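Local coordinates for NADH dehydrogenase, putative (Plasmodium falciparum, PDB 5JWC), which probably passes electrons from NADH through bound FAD to ubiquinone, as a type II NADH dehydrogenase that the antimalarial compound RYL-552 binds, at residues G75-N80 / I507-T512; V203-A208 / L461-N466. All blocks are in the same frame, centred on the assembly; numbering follows the deposited sequence.

Contact 1: G75-N80 / I507-T512; sequences GTLSVN and IDFIKT. With 4W0 (5-fluoro-3-methyl-2-{4-[4-(trifluoromethoxy)benzyl]phenyl}quinolin-4(1H)-one), chain K; 4W0 (5-fluoro-3-methyl-2-{4-[4-(trifluoromethoxy)benzyl]phenyl}quinolin-4(1H)-one), chain L.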
ATOM      1  N   GLY A  75      -1.152 -11.327   3.272  1.00 32.42           N
ATOM      2  CA  GLY A  75      -2.074 -10.306   3.730  1.00 32.23           C
ATOM      3  C   GLY A  75      -2.639 -10.558   5.119  1.00 34.48           C
ATOM      4  O   GLY A  75      -3.608  -9.923   5.515  1.00 31.37           O
ATOM      5  N   THR A  76      -2.040 -11.476   5.873  1.00 28.73           N
ATOM      6  CA  THR A  76      -2.486 -11.720   7.248  1.00 31.26           C
ATOM      7  C   THR A  76      -2.299 -10.478   8.143  1.00 35.03           C
ATOM      8  O   THR A  76      -3.110 -10.206   9.029  1.00 37.31           O
ATOM      9  CB  THR A  76      -1.739 -12.933   7.874  1.00 38.03           C
ATOM     10  OG1 THR A  76      -2.167 -14.144   7.240  1.00 37.58           O
ATOM     11  CG2 THR A  76      -2.019 -13.042   9.366  1.00 37.49           C
ATOM     12  N   LEU A  77      -1.216  -9.738   7.923  1.00 29.54           N
ATOM     13  CA  LEU A  77      -0.984  -8.486   8.636  1.00 29.40           C
ATOM     14  C   LEU A  77      -0.684  -7.397   7.610  1.00 29.52           C
ATOM     15  O   LEU A  77      -0.305  -7.708   6.491  1.00 31.55           O
ATOM     16  CB  LEU A  77       0.177  -8.624   9.617  1.00 29.19           C
ATOM     17  CG  LEU A  77       0.007  -9.648  10.731  1.00 30.34           C
ATOM     18  CD1 LEU A  77       1.320  -9.763  11.509  1.00 30.99           C
ATOM     19  CD2 LEU A  77      -1.124  -9.237  11.648  1.00 31.27           C
ATOM     20  N   SER A  78      -0.829  -6.132   7.993  1.00 27.73           N
ATOM     21  CA  SER A  78      -0.599  -5.023   7.070  1.00 31.17           C
ATOM     22  C   SER A  78       0.736  -4.308   7.320  1.00 31.22           C
ATOM     23  O   SER A  78       1.449  -4.574   8.299  1.00 28.50           O
ATOM     24  CB  SER A  78      -1.738  -4.006   7.170  1.00 32.66           C
ATOM     25  OG  SER A  78      -1.788  -3.446   8.474  1.00 36.22           O
ATOM     26  N   VAL A  79       1.069  -3.388   6.421  1.00 27.74           N
ATOM     27  CA  VAL A  79       2.320  -2.675   6.511  1.00 24.93           C
ATOM     28  C   VAL A  79       2.427  -1.856   7.798  1.00 29.31           C
ATOM     29  O   VAL A  79       3.524  -1.684   8.321  1.00 26.64           O
ATOM     30  CB  VAL A  79       2.518  -1.782   5.271  1.00 28.52           C
ATOM     31  CG1 VAL A  79       3.721  -0.847   5.433  1.00 31.66           C
ATOM     32  CG2 VAL A  79       2.734  -2.664   4.064  1.00 27.40           C
ATOM     33  N   ASN A  80       1.310  -1.357   8.321  1.00 25.87           N
ATOM     34  CA  ASN A  80       1.381  -0.573   9.566  1.00 30.36           C
ATOM     35  C   ASN A  80       1.860  -1.381  10.778  1.00 32.24           C
ATOM     36  O   ASN A  80       2.380  -0.808  11.750  1.00 31.23           O
ATOM     37  CB  ASN A  80       0.022   0.077   9.873  1.00 32.01           C
ATOM     38  CG  ASN A  80      -0.334   1.175   8.866  1.00 38.18           C
ATOM     39  OD1 ASN A  80      -1.332   1.084   8.154  1.00 44.11           O
ATOM     40  ND2 ASN A  80       0.512   2.198   8.784  1.00 38.46           N
ATOM     41  N   ILE A 507      -5.863  -4.996  15.532  1.00 31.06           N
ATOM     42  CA  ILE A 507      -6.922  -4.685  14.565  1.00 30.57           C
ATOM     43  C   ILE A 507      -6.861  -5.624  13.362  1.00 30.07           C
ATOM     44  O   ILE A 507      -7.891  -6.117  12.887  1.00 30.98           O
ATOM     45  CB  ILE A 507      -6.831  -3.225  14.057  1.00 33.47           C
ATOM     46  CG1 ILE A 507      -7.130  -2.229  15.185  1.00 33.67           C
ATOM     47  CG2 ILE A 507      -7.759  -2.994  12.838  1.00 34.28           C
ATOM     48  CD1 ILE A 507      -8.431  -2.497  15.929  1.00 34.97           C
ATOM     49  N   ASP A 508      -5.649  -5.883  12.875  1.00 27.17           N
ATOM     50  CA  ASP A 508      -5.482  -6.764  11.731  1.00 28.98           C
ATOM     51  C   ASP A 508      -6.024  -8.167  11.989  1.00 32.55           C
ATOM     52  O   ASP A 508      -6.597  -8.787  11.093  1.00 33.37           O
ATOM     53  CB  ASP A 508      -4.006  -6.850  11.325  1.00 32.82           C
ATOM     54  CG  ASP A 508      -3.585  -5.695  10.425  1.00 40.74           C
ATOM     55  OD1 ASP A 508      -4.451  -4.845  10.090  1.00 42.31           O
ATOM     56  OD2 ASP A 508      -2.394  -5.646  10.036  1.00 45.79           O
ATOM     57  N   PHE A 509      -5.854  -8.681  13.206  1.00 31.73           N
ATOM     58  CA  PHE A 509      -6.390 -10.010  13.486  1.00 34.23           C
ATOM     59  C   PHE A 509      -7.914  -9.976  13.576  1.00 36.64           C
ATOM     60  O   PHE A 509      -8.574 -10.886  13.079  1.00 35.41           O
ATOM     61  CB  PHE A 509      -5.749 -10.600  14.746  1.00 34.91           C
ATOM     62  CG  PHE A 509      -4.401 -11.219  14.477  1.00 40.54           C
ATOM     63  CD1 PHE A 509      -4.293 -12.289  13.592  1.00 43.86           C
ATOM     64  CD2 PHE A 509      -3.248 -10.732  15.078  1.00 38.52           C
ATOM     65  CE1 PHE A 509      -3.070 -12.858  13.309  1.00 39.47           C
ATOM     66  CE2 PHE A 509      -2.036 -11.298  14.816  1.00 38.08           C
ATOM     67  CZ  PHE A 509      -1.939 -12.369  13.923  1.00 41.24           C
ATOM     68  N   ILE A 510      -8.475  -8.932  14.180  1.00 30.86           N
ATOM     69  CA  ILE A 510      -9.922  -8.730  14.116  1.00 34.16           C
ATOM     70  C   ILE A 510     -10.397  -8.636  12.662  1.00 36.99           C
ATOM     71  O   ILE A 510     -11.367  -9.290  12.271  1.00 35.55           O
ATOM     72  CB  ILE A 510     -10.374  -7.460  14.850  1.00 31.49           C
ATOM     73  CG1 ILE A 510      -9.984  -7.527  16.328  1.00 35.45           C
ATOM     74  CG2 ILE A 510     -11.895  -7.277  14.706  1.00 36.07           C
ATOM     75  CD1 ILE A 510     -10.614  -8.680  17.054  1.00 40.57           C
ATOM     76  N   LYS A 511      -9.704  -7.821  11.867  1.00 34.68           N
ATOM     77  CA  LYS A 511     -10.085  -7.592  10.482  1.00 32.56           C
ATOM     78  C   LYS A 511     -10.106  -8.892   9.689  1.00 35.54           C
ATOM     79  O   LYS A 511     -11.045  -9.177   8.947  1.00 33.60           O
ATOM     80  CB  LYS A 511      -9.126  -6.585   9.829  1.00 35.31           C
ATOM     81  CG  LYS A 511      -9.485  -6.198   8.379  1.00 37.18           C
ATOM     82  CD  LYS A 511      -8.843  -7.126   7.327  1.00 38.51           C
ATOM     83  CE  LYS A 511      -9.386  -6.828   5.913  1.00 39.53           C
ATOM     84  NZ  LYS A 511      -8.953  -5.475   5.431  1.00 35.11           N
ATOM     85  N   THR A 512      -9.037  -9.658   9.833  1.00 33.66           N
ATOM     86  CA  THR A 512      -8.862 -10.904   9.110  1.00 35.94           C
ATOM     87  C   THR A 512      -9.903 -11.936   9.542  1.00 39.73           C
ATOM     88  O   THR A 512     -10.459 -12.647   8.710  1.00 36.14           O
ATOM     89  CB  THR A 512      -7.443 -11.432   9.317  1.00 36.05           C
ATOM     90  OG1 THR A 512      -6.550 -10.600   8.569  1.00 45.67           O
ATOM     91  CG2 THR A 512      -7.302 -12.832   8.819  1.00 50.61           C
TER
HETATM   92  C1  4W0 K 609      -2.780   6.510   2.430  1.00 34.33           C
HETATM   93  C2  4W0 K 609      -1.700   5.732   1.989  1.00 31.73           C
HETATM   94  C3  4W0 K 609      -1.123   4.801   2.872  1.00 31.28           C
HETATM   95  C4  4W0 K 609      -1.597   4.619   4.192  1.00 32.56           C
HETATM   96  C5  4W0 K 609      -2.673   5.400   4.615  1.00 31.94           C
HETATM   97  C6  4W0 K 609      -3.262   6.335   3.754  1.00 34.58           C
HETATM   98  O1  4W0 K 609       9.710   0.688  -1.045  1.00 50.09           O
HETATM   99  C7  4W0 K 609      -0.956   3.618   5.128  1.00 38.58           C
HETATM  100  C8  4W0 K 609       0.155   2.817   4.641  1.00 36.23           C
HETATM  101  C9  4W0 K 609       0.632   3.054   3.257  1.00 30.60           C
HETATM  102  C10 4W0 K 609       1.699   2.275   2.575  1.00 34.02           C
HETATM  103  C11 4W0 K 609       1.433   0.912   2.474  1.00 37.13           C
HETATM  104  C12 4W0 K 609       2.333   0.087   1.844  1.00 30.25           C
HETATM  105  C13 4W0 K 609       3.450   0.662   1.289  1.00 38.39           C
HETATM  106  C14 4W0 K 609       3.707   2.027   1.343  1.00 34.44           C
HETATM  107  C15 4W0 K 609       2.808   2.847   1.992  1.00 31.20           C
HETATM  108  O2  4W0 K 609      -1.348   3.458   6.275  1.00 35.91           O
HETATM  109  N   4W0 K 609       0.001   3.993   2.387  1.00 30.94           N
HETATM  110  C16 4W0 K 609       4.343  -0.307   0.589  1.00 30.94           C
HETATM  111  C17 4W0 K 609       5.753   0.006   0.198  1.00 39.48           C
HETATM  112  C18 4W0 K 609       6.714   0.331   1.143  1.00 37.40           C
HETATM  113  C19 4W0 K 609       8.022   0.556   0.733  1.00 41.75           C
HETATM  114  C20 4W0 K 609       8.373   0.450  -0.609  1.00 44.90           C
HETATM  115  C21 4W0 K 609       7.397   0.099  -1.542  1.00 40.49           C
HETATM  116  C22 4W0 K 609       6.090  -0.129  -1.141  1.00 37.67           C
HETATM  117  C23 4W0 K 609       0.785   1.795   5.567  1.00 34.83           C
HETATM  118  F1  4W0 K 609      -3.131   5.253   5.847  1.00 37.91           F
HETATM  119  C24 4W0 K 609      10.344   1.964  -0.909  1.00 61.32           C
HETATM  120  F2  4W0 K 609       9.375   2.888  -0.806  1.00 52.47           F
HETATM  121  F3  4W0 K 609      11.099   2.248  -1.990  1.00 63.08           F
HETATM  122  F4  4W0 K 609      11.218   1.972   0.131  1.00 57.24           F
HETATM  123  C1  4W0 L 610      -0.584  -6.930   2.791  1.00 31.37           C
HETATM  124  C2  4W0 L 610      -0.681  -6.051   1.705  1.00 32.66           C
HETATM  125  C3  4W0 L 610      -1.788  -5.179   1.640  1.00 30.17           C
HETATM  126  C4  4W0 L 610      -2.783  -5.151   2.640  1.00 31.95           C
HETATM  127  C5  4W0 L 610      -2.668  -6.032   3.716  1.00 30.24           C
HETATM  128  C6  4W0 L 610      -1.579  -6.906   3.802  1.00 33.61           C
HETATM  129  O1  4W0 L 610      -3.036   0.105  -9.282  1.00 52.18           O
HETATM  130  C7  4W0 L 610      -3.949  -4.201   2.553  1.00 36.51           C
HETATM  131  C8  4W0 L 610      -4.038  -3.295   1.424  1.00 35.69           C
HETATM  132  C9  4W0 L 610      -2.976  -3.361   0.392  1.00 31.22           C
HETATM  133  C10 4W0 L 610      -2.887  -2.448  -0.780  1.00 33.78           C
HETATM  134  C11 4W0 L 610      -2.765  -1.109  -0.426  1.00 39.42           C
HETATM  135  C12 4W0 L 610      -2.651  -0.145  -1.395  1.00 33.81           C
HETATM  136  C13 4W0 L 610      -2.613  -0.545  -2.705  1.00 39.77           C
HETATM  137  C14 4W0 L 610      -2.687  -1.881  -3.082  1.00 34.69           C
HETATM  138  C15 4W0 L 610      -2.819  -2.850  -2.096  1.00 32.36           C
HETATM  139  O2  4W0 L 610      -4.822  -4.177   3.399  1.00 33.86           O
HETATM  140  N   4W0 L 610      -1.869  -4.259   0.507  1.00 29.92           N
HETATM  141  C16 4W0 L 610      -2.445   0.594  -3.664  1.00 32.86           C
HETATM  142  C17 4W0 L 610      -2.638   0.419  -5.135  1.00 39.33           C
HETATM  143  C18 4W0 L 610      -3.860   0.028  -5.660  1.00 37.45           C
HETATM  144  C19 4W0 L 610      -3.997  -0.073  -7.040  1.00 41.70           C
HETATM  145  C20 4W0 L 610      -2.920   0.215  -7.873  1.00 44.14           C
HETATM  146  C21 4W0 L 610      -1.707   0.617  -7.326  1.00 41.55           C
HETATM  147  C22 4W0 L 610      -1.565   0.724  -5.954  1.00 37.06           C
HETATM  148  C23 4W0 L 610      -5.212  -2.338   1.356  1.00 35.55           C
HETATM  149  F1  4W0 L 610      -3.597  -6.026   4.664  1.00 38.35           F
HETATM  150  C24 4W0 L 610      -3.217  -1.175  -9.879  1.00 60.49           C
HETATM  151  F2  4W0 L 610      -2.523  -2.084  -9.182  1.00 49.10           F
HETATM  152  F3  4W0 L 610      -2.834  -1.178 -11.178  1.00 61.39           F
HETATM  153  F4  4W0 L 610      -4.526  -1.479  -9.871  1.00 59.20           F
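The Phe509 ring takes Leu77 over one face: CD2 of Leu77 lies 4.2 Å from the ring centroid and 23° off its normal, a CH-pi contact displaced toward the rim at CE2 and CZ. Thr76 comes to the same ring obliquely, its CG2 4.1 Å from Phe509 CE1. Phe505 packs edge-to-face with this ring, and Lys489 makes a cation-pi contact with it. In the second flat group, the Asp508 carboxylate, a single oxygen does the work. Ser78 N approaches OD2 of Asp508 from above the carboxylate plane, at 2.6 Å, whereas Ser78 OG meets the syn lone pair of the same OD2 at 2.8 Å. Ser78 can present both donors because its OG stands between the backbone N and the carbonyl carbon (chi1 62°). One turn on, Thr512 OG1 bonds to Asp508 O at 3.1 Å, on the opposite face of that carbonyl from the Thr512 amide. An inhibitor molecule (chain L) also lies against the loop, its C6 3.1 Å from Leu77 O. The loop joins helix 69-74 to helix 79-82 and lines this pocket with Leu77 and Ser78; Val79 and Asn80 line another. The chemistry illustrates how helix 499-515 can fix a loop: two bonds to one carboxylate oxygen, probably negatively charged, set the path of the chain at Ser78, while Leu77 packs its side chain on Phe509 and turns its carbonyl oxygen to the inhibitor.

Contact 2: V203-A208 / L461-N466; sequences VTAEFA and LAYIGN. With 4W0 (5-fluoro-3-methyl-2-{4-[4-(trifluoromethoxy)benzyl]phenyl}quinolin-4(1H)-one), chain M.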
ATOM      1  N   VAL A 203       6.524 -18.410   4.825  1.00 24.03           N
ATOM      2  CA  VAL A 203       5.922 -17.948   3.571  1.00 27.03           C
ATOM      3  C   VAL A 203       5.045 -19.035   2.967  1.00 25.95           C
ATOM      4  O   VAL A 203       3.937 -18.769   2.525  1.00 26.92           O
ATOM      5  CB  VAL A 203       6.996 -17.517   2.548  1.00 26.20           C
ATOM      6  CG1 VAL A 203       6.373 -17.284   1.147  1.00 26.10           C
ATOM      7  CG2 VAL A 203       7.728 -16.273   3.059  1.00 26.26           C
ATOM      8  N   THR A 204       5.545 -20.270   2.966  1.00 27.53           N
ATOM      9  CA  THR A 204       4.789 -21.401   2.436  1.00 27.68           C
ATOM     10  C   THR A 204       3.485 -21.602   3.228  1.00 27.88           C
ATOM     11  O   THR A 204       2.418 -21.777   2.648  1.00 29.12           O
ATOM     12  CB  THR A 204       5.655 -22.706   2.457  1.00 29.08           C
ATOM     13  OG1 THR A 204       6.845 -22.508   1.678  1.00 26.22           O
ATOM     14  CG2 THR A 204       4.885 -23.891   1.883  1.00 28.36           C
ATOM     15  N   ALA A 205       3.577 -21.574   4.554  1.00 29.03           N
ATOM     16  CA  ALA A 205       2.420 -21.782   5.427  1.00 27.33           C
ATOM     17  C   ALA A 205       1.346 -20.704   5.209  1.00 29.52           C
ATOM     18  O   ALA A 205       0.153 -20.990   5.186  1.00 28.04           O
ATOM     19  CB  ALA A 205       2.870 -21.798   6.912  1.00 24.39           C
ATOM     20  N   GLU A 206       1.792 -19.459   5.072  1.00 28.01           N
ATOM     21  CA  GLU A 206       0.879 -18.330   4.897  1.00 29.90           C
ATOM     22  C   GLU A 206       0.126 -18.412   3.579  1.00 28.85           C
ATOM     23  O   GLU A 206      -1.081 -18.177   3.541  1.00 30.89           O
ATOM     24  CB  GLU A 206       1.658 -17.015   4.977  1.00 29.69           C
ATOM     25  CG  GLU A 206       2.004 -16.615   6.415  1.00 32.38           C
ATOM     26  CD  GLU A 206       0.762 -16.224   7.204  1.00 38.23           C
ATOM     27  OE1 GLU A 206       0.809 -16.267   8.452  1.00 42.46           O
ATOM     28  OE2 GLU A 206      -0.260 -15.858   6.571  1.00 39.73           O
ATOM     29  N   PHE A 207       0.840 -18.729   2.505  1.00 24.73           N
ATOM     30  CA  PHE A 207       0.189 -18.988   1.229  1.00 30.24           C
ATOM     31  C   PHE A 207      -0.752 -20.185   1.279  1.00 31.62           C
ATOM     32  O   PHE A 207      -1.829 -20.129   0.688  1.00 30.03           O
ATOM     33  CB  PHE A 207       1.220 -19.175   0.121  1.00 28.50           C
ATOM     34  CG  PHE A 207       1.611 -17.878  -0.518  1.00 37.72           C
ATOM     35  CD1 PHE A 207       0.653 -17.108  -1.157  1.00 39.90           C
ATOM     36  CD2 PHE A 207       2.909 -17.395  -0.426  1.00 33.99           C
ATOM     37  CE1 PHE A 207       0.992 -15.881  -1.742  1.00 44.59           C
ATOM     38  CE2 PHE A 207       3.255 -16.194  -0.999  1.00 37.19           C
ATOM     39  CZ  PHE A 207       2.297 -15.429  -1.666  1.00 40.82           C
ATOM     40  N   ALA A 208      -0.369 -21.250   1.990  1.00 30.20           N
ATOM     41  CA  ALA A 208      -1.245 -22.417   2.088  1.00 31.17           C
ATOM     42  C   ALA A 208      -2.557 -22.038   2.757  1.00 30.29           C
ATOM     43  O   ALA A 208      -3.625 -22.455   2.300  1.00 30.79           O
ATOM     44  CB  ALA A 208      -0.557 -23.572   2.854  1.00 33.12           C
ATOM     45  N   LEU A 461      10.446 -18.932  17.245  1.00 27.74           N
ATOM     46  CA  LEU A 461       9.045 -19.197  16.997  1.00 31.18           C
ATOM     47  C   LEU A 461       8.830 -19.322  15.504  1.00 31.69           C
ATOM     48  O   LEU A 461       9.442 -18.587  14.730  1.00 30.24           O
ATOM     49  CB  LEU A 461       8.173 -18.036  17.506  1.00 33.19           C
ATOM     50  CG  LEU A 461       7.255 -18.269  18.683  1.00 40.23           C
ATOM     51  CD1 LEU A 461       8.207 -18.361  19.875  1.00 45.02           C
ATOM     52  CD2 LEU A 461       6.311 -17.105  18.864  1.00 36.41           C
ATOM     53  N   ALA A 462       7.914 -20.191  15.095  1.00 30.59           N
ATOM     54  CA  ALA A 462       7.545 -20.248  13.684  1.00 32.87           C
ATOM     55  C   ALA A 462       6.085 -20.632  13.486  1.00 32.28           C
ATOM     56  O   ALA A 462       5.573 -21.526  14.162  1.00 30.84           O
ATOM     57  CB  ALA A 462       8.455 -21.221  12.939  1.00 33.66           C
ATOM     58  N   TYR A 463       5.408 -19.951  12.563  1.00 30.99           N
ATOM     59  CA  TYR A 463       4.061 -20.341  12.159  1.00 29.59           C
ATOM     60  C   TYR A 463       4.139 -21.329  10.994  1.00 31.05           C
ATOM     61  O   TYR A 463       4.820 -21.064   9.995  1.00 30.83           O
ATOM     62  CB  TYR A 463       3.216 -19.122  11.767  1.00 32.75           C
ATOM     63  CG  TYR A 463       1.825 -19.538  11.339  1.00 32.53           C
ATOM     64  CD1 TYR A 463       0.912 -20.019  12.271  1.00 34.37           C
ATOM     65  CD2 TYR A 463       1.436 -19.481  10.008  1.00 29.55           C
ATOM     66  CE1 TYR A 463      -0.359 -20.421  11.895  1.00 33.39           C
ATOM     67  CE2 TYR A 463       0.161 -19.895   9.611  1.00 31.56           C
ATOM     68  CZ  TYR A 463      -0.729 -20.358  10.565  1.00 34.31           C
ATOM     69  OH  TYR A 463      -1.991 -20.770  10.214  1.00 32.73           O
ATOM     70  N   ILE A 464       3.474 -22.481  11.113  1.00 27.42           N
ATOM     71  CA  ILE A 464       3.656 -23.532  10.101  1.00 26.90           C
ATOM     72  C   ILE A 464       2.354 -23.976   9.418  1.00 30.05           C
ATOM     73  O   ILE A 464       2.308 -25.024   8.751  1.00 30.27           O
ATOM     74  CB  ILE A 464       4.378 -24.788  10.697  1.00 28.87           C
ATOM     75  CG1 ILE A 464       3.498 -25.518  11.717  1.00 32.24           C
ATOM     76  CG2 ILE A 464       5.744 -24.403  11.317  1.00 26.27           C
ATOM     77  CD1 ILE A 464       4.046 -26.888  12.103  1.00 30.50           C
ATOM     78  N   GLY A 465       1.309 -23.168   9.559  1.00 28.96           N
ATOM     79  CA  GLY A 465       0.092 -23.374   8.796  1.00 28.62           C
ATOM     80  C   GLY A 465      -1.036 -24.008   9.592  1.00 32.81           C
ATOM     81  O   GLY A 465      -0.806 -24.770  10.541  1.00 28.27           O
ATOM     82  N   ASN A 466      -2.259 -23.678   9.193  1.00 34.73           N
ATOM     83  CA  ASN A 466      -3.464 -24.259   9.775  1.00 38.49           C
ATOM     84  C   ASN A 466      -3.500 -24.144  11.292  1.00 35.14           C
ATOM     85  O   ASN A 466      -3.744 -25.133  11.987  1.00 36.05           O
ATOM     86  CB  ASN A 466      -3.601 -25.730   9.361  1.00 40.05           C
ATOM     87  CG  ASN A 466      -4.991 -26.293   9.661  1.00 47.83           C
ATOM     88  OD1 ASN A 466      -5.990 -25.582   9.557  1.00 44.00           O
ATOM     89  ND2 ASN A 466      -5.050 -27.557  10.059  1.00 40.95           N
TER
HETATM   90  C1  4W0 M 611       0.358 -16.105  11.902  1.00 42.38           C
HETATM   91  C2  4W0 M 611      -0.607 -16.628  11.026  1.00 45.85           C
HETATM   92  C3  4W0 M 611      -1.843 -17.076  11.522  1.00 44.24           C
HETATM   93  C4  4W0 M 611      -2.133 -17.014  12.897  1.00 44.64           C
HETATM   94  C5  4W0 M 611      -1.172 -16.490  13.772  1.00 45.01           C
HETATM   95  C6  4W0 M 611       0.062 -16.036  13.287  1.00 41.15           C
HETATM   96  O1  4W0 M 611      -8.326 -25.707   5.723  1.00 72.17           O
HETATM   97  C7  4W0 M 611      -3.462 -17.496  13.415  1.00 51.25           C
HETATM   98  C8  4W0 M 611      -4.443 -18.047  12.495  1.00 52.67           C
HETATM   99  C9  4W0 M 611      -4.123 -18.107  11.051  1.00 43.26           C
HETATM  100  C10 4W0 M 611      -5.035 -18.683   9.991  1.00 43.97           C
HETATM  101  C11 4W0 M 611      -5.399 -20.030  10.034  1.00 45.23           C
HETATM  102  C12 4W0 M 611      -6.198 -20.590   9.044  1.00 43.97           C
HETATM  103  C13 4W0 M 611      -6.592 -19.778   8.004  1.00 40.83           C
HETATM  104  C14 4W0 M 611      -6.213 -18.466   7.936  1.00 38.84           C
HETATM  105  C15 4W0 M 611      -5.422 -17.908   8.917  1.00 49.86           C
HETATM  106  O2  4W0 M 611      -3.722 -17.435  14.597  1.00 53.58           O
HETATM  107  N   4W0 M 611      -2.847 -17.637  10.581  1.00 45.34           N
HETATM  108  C16 4W0 M 611      -7.454 -20.219   6.859  1.00 48.43           C
HETATM  109  C17 4W0 M 611      -7.638 -21.685   6.576  1.00 53.22           C
HETATM  110  C18 4W0 M 611      -6.548 -22.522   6.382  1.00 55.48           C
HETATM  111  C19 4W0 M 611      -6.776 -23.868   6.105  1.00 60.22           C
HETATM  112  C20 4W0 M 611      -8.086 -24.345   5.995  1.00 64.38           C
HETATM  113  C21 4W0 M 611      -9.172 -23.497   6.178  1.00 55.44           C
HETATM  114  C22 4W0 M 611      -8.944 -22.164   6.461  1.00 53.62           C
HETATM  115  C23 4W0 M 611      -5.770 -18.524  13.036  1.00 52.46           C
HETATM  116  F1  4W0 M 611      -1.443 -16.422  15.077  1.00 47.98           F
HETATM  117  C24 4W0 M 611      -8.347 -26.563   6.840  1.00 79.06           C
HETATM  118  F2  4W0 M 611      -7.125 -26.577   7.377  1.00 80.96           F
HETATM  119  F3  4W0 M 611      -8.667 -27.807   6.444  1.00 86.94           F
HETATM  120  F4  4W0 M 611      -9.246 -26.103   7.722  1.00 75.16           F
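Glu206, which touches Tyr463 across this contact, has its OE2 gripped by two hydroxyls, those of Ser74 and Thr76, both hydrogen-bonded to it. With that oxygen engaged, OE1 is the one turned to the strand: it lies 3.6 Å from Tyr463 CD2, at an oblique approach to the ring, and also 3.0 Å from C2 of the inhibitor (chain M). A bend in the side chain at chi2 (-69°) brings the carboxylate round to this position. The Tyr463 ring is a flat layer between backbone and ligand. Gly465 N sits 3.4 Å above the plane on one face, offset toward the rim, while the inhibitor's C2 lies 3.5 Å from the plane on the opposite face, over the ring centre. A first torsion of 180° swings the Tyr463 ring away from its own amide and out over the peptide of Gly465. The phenol oxygen is fixed by hydrogen bonds to Asp209 OD2 and His467 N, and these should limit movement of the ring that backs the inhibitor site. Ala205 CB presses on the peptide joining Ile464 to Gly465, 3.4 Å from Gly465 N, and comes obliquely to Tyr463 CD2 at 4.1 Å. Two small residues let the backbones come this close, with the CA atoms of Ala205 and Gly465 4.4 Å apart. The local axes of helix 203-208 and strand 461-465 accordingly approach to 6.5 Å, crossing at 41°. Helix 198-218 follows strand 190-194 and a GxGxxG sequence of Rossmann type, consistent with the NADH-binding half of this family. On its other sides it packs Thr204 and Phe207 on strand 227-232, while strand 460-465, at the edge of a three-stranded antiparallel sheet, rests Ile464 on helix 243-255 and pairs with strand 468-473.

How the contacts relate
Both contacts join the pyridine nucleotide-disulphide oxidoreductase part of the chain to the NDH2 C-terminal part, so the example shows one interface met at two places. Their centres are 16 Å apart, on the same side of the chain's centre. Contact 2 is nested along the chain within the loop that contact 1 closes: 75-80 comes first, then 203-208, 461-466 and finally 507-512. The two touch directly through Thr76 and Glu206, with Thr76 OG1 2.7 Å from Glu206 OE2. Arg517, just beyond helix 499-515, reaches both residues. Inhibitor molecules adjoin each contact, which places this interface among the compound's binding sites.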